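Local coordinates for probable LacI-family transcriptional regulator (Corynebacterium glutamicum ATCC 13032, PDB 3BIL), which probably binds operator DNA as a dimer and regulates transcription, its periplasmic-binding-protein-like core being of a kind that usually senses a small effector, at the interface of chains A and B. Sequence-based numbering; all coordinates share one arbitrary frame. Chains: chain A/B, Probable LacI-family transcriptional regulator.

Contact 1: the interface of chains A and B. Residues chain A 254, 257, 279, 281-282, 285; chain B 254, 257, 279, 281-282, 285.
A two-fold, largely apolar homodimer interface joins the periplasmic-binding-protein-like cores of two LacI-family chains through the subdomain carrying helix 250-262; such pairing is typical of the family and probably holds the dimer together. A:Leu281 and B:Leu281 are the main plugs. A:Leu281, with CG beside its backbone N (chi1 -70°), crosses B:Phe282 at about a right angle and sets CD1 3.3 Å from that ring's CE2. Its other branch, CD2, turns to helix 250-262 of chain B and lies 3.8 Å from CD1 of B:Ile257 and 3.9 Å from CG1 of B:Ile254. B:Leu281 mirrors this against A:Phe282 and A:Ile257 but sits farther from A:Ile254. Behind these plugs, CB of A:His279 stands 3.8 Å above the centre of the A:Phe282 ring, and B:Phe282 is likewise backed by B:His279. The histidines meet tip to tip on the axis, rings 60° apart, and NE2 of A:His279 hydrogen-bonds NE2 of B:His279 at 2.8 Å, so one probably donates and the other accepts. ND1 of A:His279 accepts the backbone N-H of A:Leu281 at 2.9 Å, which fixes the ring's rotation. NE2 of A:Gln285 donates to A:Leu281 O at 2.9 Å, from above the carbonyl plane, and probably steadies the turn; the chain B equivalent is weak.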
# COMPACT_ATOMS: atom_id res chain seq x y z
N ILE A 254 -8.99 -0.39 8.33
CA ILE A 254 -9.85 -0.55 7.15
C ILE A 254 -11.22 -1.18 7.45
O ILE A 254 -12.24 -0.58 7.08
CB ILE A 254 -9.15 -1.23 5.93
CG1 ILE A 254 -7.96 -0.40 5.51
CG2 ILE A 254 -10.10 -1.24 4.73
CD1 ILE A 254 -6.83 -1.22 4.86
N ILE A 257 -13.49 1.28 9.01
CA ILE A 257 -14.05 2.21 7.99
C ILE A 257 -15.15 1.50 7.19
O ILE A 257 -16.29 2.00 7.07
CB ILE A 257 -12.96 2.82 7.06
CG1 ILE A 257 -12.03 3.74 7.85
CG2 ILE A 257 -13.61 3.64 5.99
CD1 ILE A 257 -10.64 4.02 7.20
N HIS A 279 -1.43 5.81 7.03
CA HIS A 279 -1.88 5.88 5.63
C HIS A 279 -2.34 7.29 5.19
O HIS A 279 -3.14 7.91 5.87
CB HIS A 279 -3.01 4.87 5.37
CG HIS A 279 -3.24 4.57 3.92
ND1 HIS A 279 -3.37 5.56 2.96
CD2 HIS A 279 -3.41 3.40 3.27
CE1 HIS A 279 -3.57 5.00 1.78
NE2 HIS A 279 -3.61 3.69 1.94
N LEU A 281 -4.43 8.27 2.98
CA LEU A 281 -5.90 8.38 2.88
C LEU A 281 -6.66 8.49 4.20
O LEU A 281 -7.81 8.94 4.18
CB LEU A 281 -6.51 7.31 1.97
CG LEU A 281 -6.22 7.45 0.46
CD1 LEU A 281 -6.81 6.28 -0.36
CD2 LEU A 281 -6.71 8.81 -0.07
N PHE A 282 -6.05 8.10 5.33
CA PHE A 282 -6.69 8.35 6.65
C PHE A 282 -6.80 9.85 6.92
O PHE A 282 -7.81 10.30 7.43
CB PHE A 282 -6.05 7.58 7.84
CG PHE A 282 -6.10 6.05 7.72
CD1 PHE A 282 -5.24 5.27 8.50
CD2 PHE A 282 -6.99 5.41 6.86
CE1 PHE A 282 -5.22 3.89 8.40
CE2 PHE A 282 -7.02 4.02 6.76
CZ PHE A 282 -6.13 3.25 7.52
N GLN A 285 -10.16 11.64 4.81
CA GLN A 285 -11.58 11.37 5.07
C GLN A 285 -12.32 12.72 5.33
O GLN A 285 -11.67 13.72 5.66
CB GLN A 285 -11.72 10.43 6.31
CG GLN A 285 -11.03 9.02 6.26
CD GLN A 285 -11.45 8.12 5.06
OE1 GLN A 285 -12.56 7.55 5.03
NE2 GLN A 285 -10.54 8.00 4.07
N ILE B 254 -4.78 9.91 -5.39
CA ILE B 254 -4.59 10.45 -4.06
C ILE B 254 -4.55 11.96 -4.10
O ILE B 254 -5.40 12.62 -3.44
CB ILE B 254 -3.44 9.79 -3.23
CG1 ILE B 254 -3.89 8.40 -2.78
CG2 ILE B 254 -3.16 10.61 -1.99
CD1 ILE B 254 -2.75 7.32 -2.57
N ILE B 257 -7.87 13.50 -4.42
CA ILE B 257 -8.66 13.49 -3.17
C ILE B 257 -8.22 14.60 -2.23
O ILE B 257 -9.08 15.35 -1.69
CB ILE B 257 -8.68 12.09 -2.43
CG1 ILE B 257 -9.45 11.05 -3.27
CG2 ILE B 257 -9.36 12.22 -1.09
CD1 ILE B 257 -9.15 9.57 -2.91
N HIS B 279 -7.81 0.78 -5.02
CA HIS B 279 -7.53 0.80 -3.58
C HIS B 279 -8.80 0.49 -2.81
O HIS B 279 -9.80 1.08 -3.10
CB HIS B 279 -7.02 2.18 -3.15
CG HIS B 279 -6.28 2.17 -1.85
ND1 HIS B 279 -6.81 1.62 -0.70
CD2 HIS B 279 -5.07 2.68 -1.51
CE1 HIS B 279 -5.94 1.76 0.29
NE2 HIS B 279 -4.88 2.41 -0.17
N LEU B 281 -9.76 1.46 0.02
CA LEU B 281 -10.25 2.70 0.62
C LEU B 281 -11.03 3.63 -0.32
O LEU B 281 -11.89 4.42 0.14
CB LEU B 281 -9.11 3.42 1.34
CG LEU B 281 -8.97 2.92 2.79
CD1 LEU B 281 -7.77 3.55 3.48
CD2 LEU B 281 -10.28 3.29 3.52
N PHE B 282 -10.75 3.53 -1.63
CA PHE B 282 -11.57 4.19 -2.66
C PHE B 282 -13.01 3.71 -2.61
O PHE B 282 -13.92 4.53 -2.69
CB PHE B 282 -10.99 4.01 -4.06
CG PHE B 282 -9.66 4.71 -4.27
CD1 PHE B 282 -8.93 4.48 -5.42
CD2 PHE B 282 -9.16 5.59 -3.30
CE1 PHE B 282 -7.72 5.11 -5.63
CE2 PHE B 282 -7.96 6.24 -3.50
CZ PHE B 282 -7.22 5.99 -4.65
N GLN B 285 -15.01 5.79 0.81
CA GLN B 285 -15.37 7.22 0.79
C GLN B 285 -16.89 7.45 0.93
O GLN B 285 -17.68 6.62 0.47
CB GLN B 285 -14.86 7.89 -0.52
CG GLN B 285 -13.34 7.78 -0.87
CD GLN B 285 -12.36 8.50 0.11
OE1 GLN B 285 -12.55 9.69 0.50
NE2 GLN B 285 -11.31 7.78 0.50

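Contact 2: the interface of chains A and B. Residues chain A 99-102, 117; chain B 99-102, 117, 123.
Backbone O of B:Ile101 accepts one hydrogen bond across the interface, from N of A:Ile101 at 2.8 Å, nearly along the C=O axis. The reciprocal bond, B:Ile101 N to A:Ile101 O, is 2.9 Å long, with the donor in the carbonyl plane. The two bonds pair edge strands 99-103 in an antiparallel bridge centred on the two-fold axis. CD1 of A:Ile101 lies along this bridge, 3.5 Å from O of B:Ile101 and 3.9 Å from CA of B:Thr102, so the polar pair is flanked by hydrocarbon. A:Ile100 and B:Ile100 point away from the bridge toward helix 108-120 of the partner. With CG1 beside its backbone N (chi1 -52°), B:Ile100 reaches A:Phe117 tip to tip and brings CD1 3.5 Å from ring atom CE2. In the twin contact A:Ile100 crosses B:Phe117 obliquely, CD1 lying 3.6 Å from ring atom CD2. Both phenylalanines hold CG anti to the backbone N (chi1 177° in A:Phe117), which sends their rings toward the opposing isoleucines. The A:Ile100 and B:Ile100 side chains cross obliquely at the axis. In the fold, the site lies in the subdomain that begins with strand 69-73, where strands 99-103 join the two chains edge to edge and each helix 108-120 packs beside them.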
# COMPACT_ATOMS: atom_id res chain seq x y z
N THR A 99 19.28 -3.79 -1.57
CA THR A 99 18.13 -4.35 -0.85
C THR A 99 17.29 -5.31 -1.70
O THR A 99 16.73 -4.93 -2.73
CB THR A 99 17.21 -3.20 -0.30
OG1 THR A 99 17.93 -2.41 0.65
CG2 THR A 99 15.94 -3.74 0.35
N ILE A 100 17.20 -6.55 -1.22
CA ILE A 100 16.33 -7.59 -1.74
C ILE A 100 15.18 -7.81 -0.74
O ILE A 100 15.43 -8.06 0.45
CB ILE A 100 17.12 -8.91 -1.87
CG1 ILE A 100 18.49 -8.67 -2.51
CG2 ILE A 100 16.34 -9.95 -2.64
CD1 ILE A 100 18.46 -8.11 -3.94
N ILE A 101 13.94 -7.73 -1.20
CA ILE A 101 12.80 -7.82 -0.30
C ILE A 101 12.13 -9.16 -0.42
O ILE A 101 12.03 -9.70 -1.52
CB ILE A 101 11.73 -6.70 -0.60
CG1 ILE A 101 12.36 -5.30 -0.57
CG2 ILE A 101 10.55 -6.77 0.38
CD1 ILE A 101 12.41 -4.66 -1.90
N THR A 102 11.65 -9.70 0.69
CA THR A 102 10.72 -10.83 0.60
C THR A 102 9.45 -10.70 1.44
O THR A 102 9.40 -9.98 2.43
CB THR A 102 11.36 -12.24 0.88
OG1 THR A 102 11.11 -12.63 2.24
CG2 THR A 102 12.86 -12.29 0.56
N PHE A 117 17.18 -19.24 1.76
CA PHE A 117 17.65 -18.72 0.49
C PHE A 117 18.52 -17.49 0.66
O PHE A 117 19.56 -17.39 0.03
CB PHE A 117 16.48 -18.41 -0.45
CG PHE A 117 16.91 -17.80 -1.77
CD1 PHE A 117 17.18 -18.60 -2.86
CD2 PHE A 117 17.04 -16.42 -1.91
CE1 PHE A 117 17.58 -18.03 -4.08
CE2 PHE A 117 17.45 -15.85 -3.12
CZ PHE A 117 17.72 -16.66 -4.20
N THR B 99 10.13 -16.37 -4.41
CA THR B 99 10.08 -15.02 -4.98
C THR B 99 10.95 -13.99 -4.25
O THR B 99 10.83 -13.81 -3.04
CB THR B 99 8.61 -14.52 -5.03
OG1 THR B 99 7.86 -15.30 -5.97
CG2 THR B 99 8.52 -13.02 -5.40
N ILE B 100 11.79 -13.31 -5.00
CA ILE B 100 12.63 -12.23 -4.51
C ILE B 100 12.12 -10.94 -5.16
O ILE B 100 11.99 -10.87 -6.39
CB ILE B 100 14.11 -12.44 -4.96
CG1 ILE B 100 14.61 -13.84 -4.58
CG2 ILE B 100 15.02 -11.39 -4.40
CD1 ILE B 100 14.36 -14.25 -3.10
N ILE B 101 11.81 -9.93 -4.35
CA ILE B 101 11.23 -8.72 -4.90
C ILE B 101 12.25 -7.62 -4.78
O ILE B 101 12.93 -7.54 -3.75
CB ILE B 101 9.95 -8.28 -4.13
CG1 ILE B 101 8.82 -9.30 -4.29
CG2 ILE B 101 9.51 -6.87 -4.56
CD1 ILE B 101 8.54 -10.05 -3.03
N THR B 102 12.35 -6.78 -5.81
CA THR B 102 13.13 -5.53 -5.65
C THR B 102 12.38 -4.27 -6.09
O THR B 102 11.45 -4.33 -6.88
CB THR B 102 14.58 -5.56 -6.27
OG1 THR B 102 14.59 -4.95 -7.57
CG2 THR B 102 15.18 -6.98 -6.33
N PHE B 117 22.05 -7.83 -10.15
CA PHE B 117 22.07 -8.73 -9.00
C PHE B 117 21.33 -10.04 -9.23
O PHE B 117 21.91 -11.12 -9.08
CB PHE B 117 21.51 -8.06 -7.74
CG PHE B 117 21.71 -8.87 -6.49
CD1 PHE B 117 22.86 -8.71 -5.72
CD2 PHE B 117 20.78 -9.83 -6.10
CE1 PHE B 117 23.06 -9.47 -4.58
CE2 PHE B 117 20.97 -10.60 -4.96
CZ PHE B 117 22.11 -10.42 -4.20
N VAL B 123 18.67 -16.82 -10.04
CA VAL B 123 17.21 -16.96 -10.04
C VAL B 123 16.82 -17.34 -11.48
O VAL B 123 17.52 -16.96 -12.43
CB VAL B 123 16.47 -15.67 -9.52
CG1 VAL B 123 17.15 -15.15 -8.25
CG2 VAL B 123 16.41 -14.56 -10.57

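Contact 3: the interface of chains A and B. Residues chain A 76, 82-83, 85-86, 89, 101; chain B 76-77, 103, 105.
Helix 79-94 of chain A runs past the loop at B:Leu76 and B:Ile77 and the end of strand 99-103 of chain B, while B:Asn105 turns with positive phi (35°). On the helix, A:Ala82 sets CB 3.4 Å from backbone O of B:Leu76. One turn on, A:Val85 crosses B:Leu76 at about a right angle, its CG2 meeting CD1 of the leucine at 3.6 Å; that leucine methyl also approaches CD1 of A:Ile101. B:Ile77 holds CG1 in the crowded position between backbone N and carbonyl carbon (chi1 65°), which turns CG2 toward A:Thr86, 3.3 Å from OG1. This hydroxyl donates back into its own helix, to A:Ala82 O at 2.7 Å, so the isoleucine methyl lies against a polar atom already engaged. A:Gln89 stretches out, CG anti to its backbone N (chi1 175°), and its amide NE2 donates to backbone O of B:Asn103 at 2.9 Å, from above the carbonyl plane, while its OE1 crowds the same oxygen at 3.1 Å, an acceptor-acceptor clash. B:Asn103 in turn takes the backbone N-H of B:Asn105 on its side-chain OD1, bracing the turn. A:Gln89 and B:Asn105 meet tip to tip, amide planes steeply inclined, without a hydrogen bond. Water 1 bridges the two loops, 2.9 Å from A:Leu76 O and 2.8 Å from B:Leu76 O.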
# COMPACT_ATOMS: atom_id res chain seq x y z
N LEU A 76 2.94 -6.89 1.88
CA LEU A 76 3.31 -5.70 1.11
C LEU A 76 2.09 -4.84 0.77
O LEU A 76 2.22 -3.63 0.58
CB LEU A 76 4.14 -6.06 -0.15
CG LEU A 76 5.57 -6.61 0.09
CD1 LEU A 76 6.18 -7.22 -1.17
CD2 LEU A 76 6.50 -5.54 0.65
N ALA A 82 5.00 -1.73 3.69
CA ALA A 82 5.57 -1.22 2.43
C ALA A 82 6.31 0.10 2.71
O ALA A 82 7.37 0.39 2.13
CB ALA A 82 4.50 -1.05 1.37
N ALA A 83 5.77 0.90 3.63
CA ALA A 83 6.48 2.09 4.11
C ALA A 83 7.80 1.71 4.77
O ALA A 83 8.82 2.28 4.47
CB ALA A 83 5.60 2.92 5.06
N VAL A 85 9.75 -0.86 4.31
CA VAL A 85 10.78 -1.34 3.39
C VAL A 85 11.27 -0.23 2.46
O VAL A 85 12.44 -0.17 2.15
CB VAL A 85 10.41 -2.63 2.61
CG1 VAL A 85 9.99 -3.74 3.57
CG2 VAL A 85 9.33 -2.37 1.55
N THR A 86 10.38 0.67 2.05
CA THR A 86 10.81 1.82 1.30
C THR A 86 11.87 2.56 2.14
O THR A 86 12.93 2.88 1.64
CB THR A 86 9.64 2.76 0.99
OG1 THR A 86 8.61 2.02 0.33
CG2 THR A 86 10.05 3.92 0.11
N GLN A 89 15.13 0.59 2.66
CA GLN A 89 15.91 0.56 1.43
C GLN A 89 16.68 1.86 1.23
O GLN A 89 17.84 1.84 0.80
CB GLN A 89 15.05 0.30 0.21
CG GLN A 89 15.86 0.40 -1.05
CD GLN A 89 15.10 0.03 -2.28
OE1 GLN A 89 14.68 -1.11 -2.46
NE2 GLN A 89 14.94 1.00 -3.18
N ILE A 101 13.94 -7.73 -1.20
CA ILE A 101 12.80 -7.82 -0.30
C ILE A 101 12.13 -9.16 -0.42
O ILE A 101 12.03 -9.70 -1.52
CB ILE A 101 11.73 -6.70 -0.60
CG1 ILE A 101 12.36 -5.30 -0.57
CG2 ILE A 101 10.55 -6.77 0.38
CD1 ILE A 101 12.41 -4.66 -1.90
N LEU B 76 6.60 0.31 -4.02
CA LEU B 76 5.85 -0.60 -3.16
C LEU B 76 4.84 0.13 -2.28
O LEU B 76 3.83 -0.46 -1.91
CB LEU B 76 6.77 -1.48 -2.28
CG LEU B 76 7.67 -2.53 -2.96
CD1 LEU B 76 8.69 -3.03 -1.95
CD2 LEU B 76 6.90 -3.71 -3.48
N ILE B 77 5.10 1.41 -1.97
CA ILE B 77 4.05 2.25 -1.37
C ILE B 77 2.87 2.43 -2.34
O ILE B 77 1.76 2.72 -1.91
CB ILE B 77 4.54 3.64 -0.81
CG1 ILE B 77 5.04 4.54 -1.92
CG2 ILE B 77 5.62 3.48 0.26
CD1 ILE B 77 5.77 5.81 -1.43
N ASN B 103 12.82 -3.13 -5.58
CA ASN B 103 12.08 -1.90 -5.65
C ASN B 103 13.02 -0.82 -6.12
O ASN B 103 13.98 -0.52 -5.45
CB ASN B 103 11.53 -1.57 -4.27
CG ASN B 103 11.02 -0.13 -4.17
OD1 ASN B 103 10.74 0.51 -5.18
ND2 ASN B 103 10.87 0.36 -2.95
N ASN B 105 12.52 2.59 -6.90
CA ASN B 105 12.11 4.01 -6.75
C ASN B 105 12.19 4.86 -8.02
O ASN B 105 12.71 5.98 -7.96
CB ASN B 105 12.92 4.74 -5.68
CG ASN B 105 12.98 3.99 -4.41
OD1 ASN B 105 14.05 3.50 -4.04
ND2 ASN B 105 11.84 3.87 -3.72
O HOH W 1 1.51 -0.98 -0.33

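Contacts 2 and 3 adjoin, with the centres of their C-alpha atoms about 12 Å apart; they share A:Ile101 and draw on strand 99-103, so strand pairing and helix packing form one continuous surface in one subdomain. Contact 1 belongs to the other subdomain, its C-alpha centre about 19 Å from that of contact 3 and about 30 Å from that of contact 2. The dimer is thus held at both levels of the core along a single two-fold axis. A shift between subdomains on effector binding, as is common in the family, could therefore be passed to the partner chain.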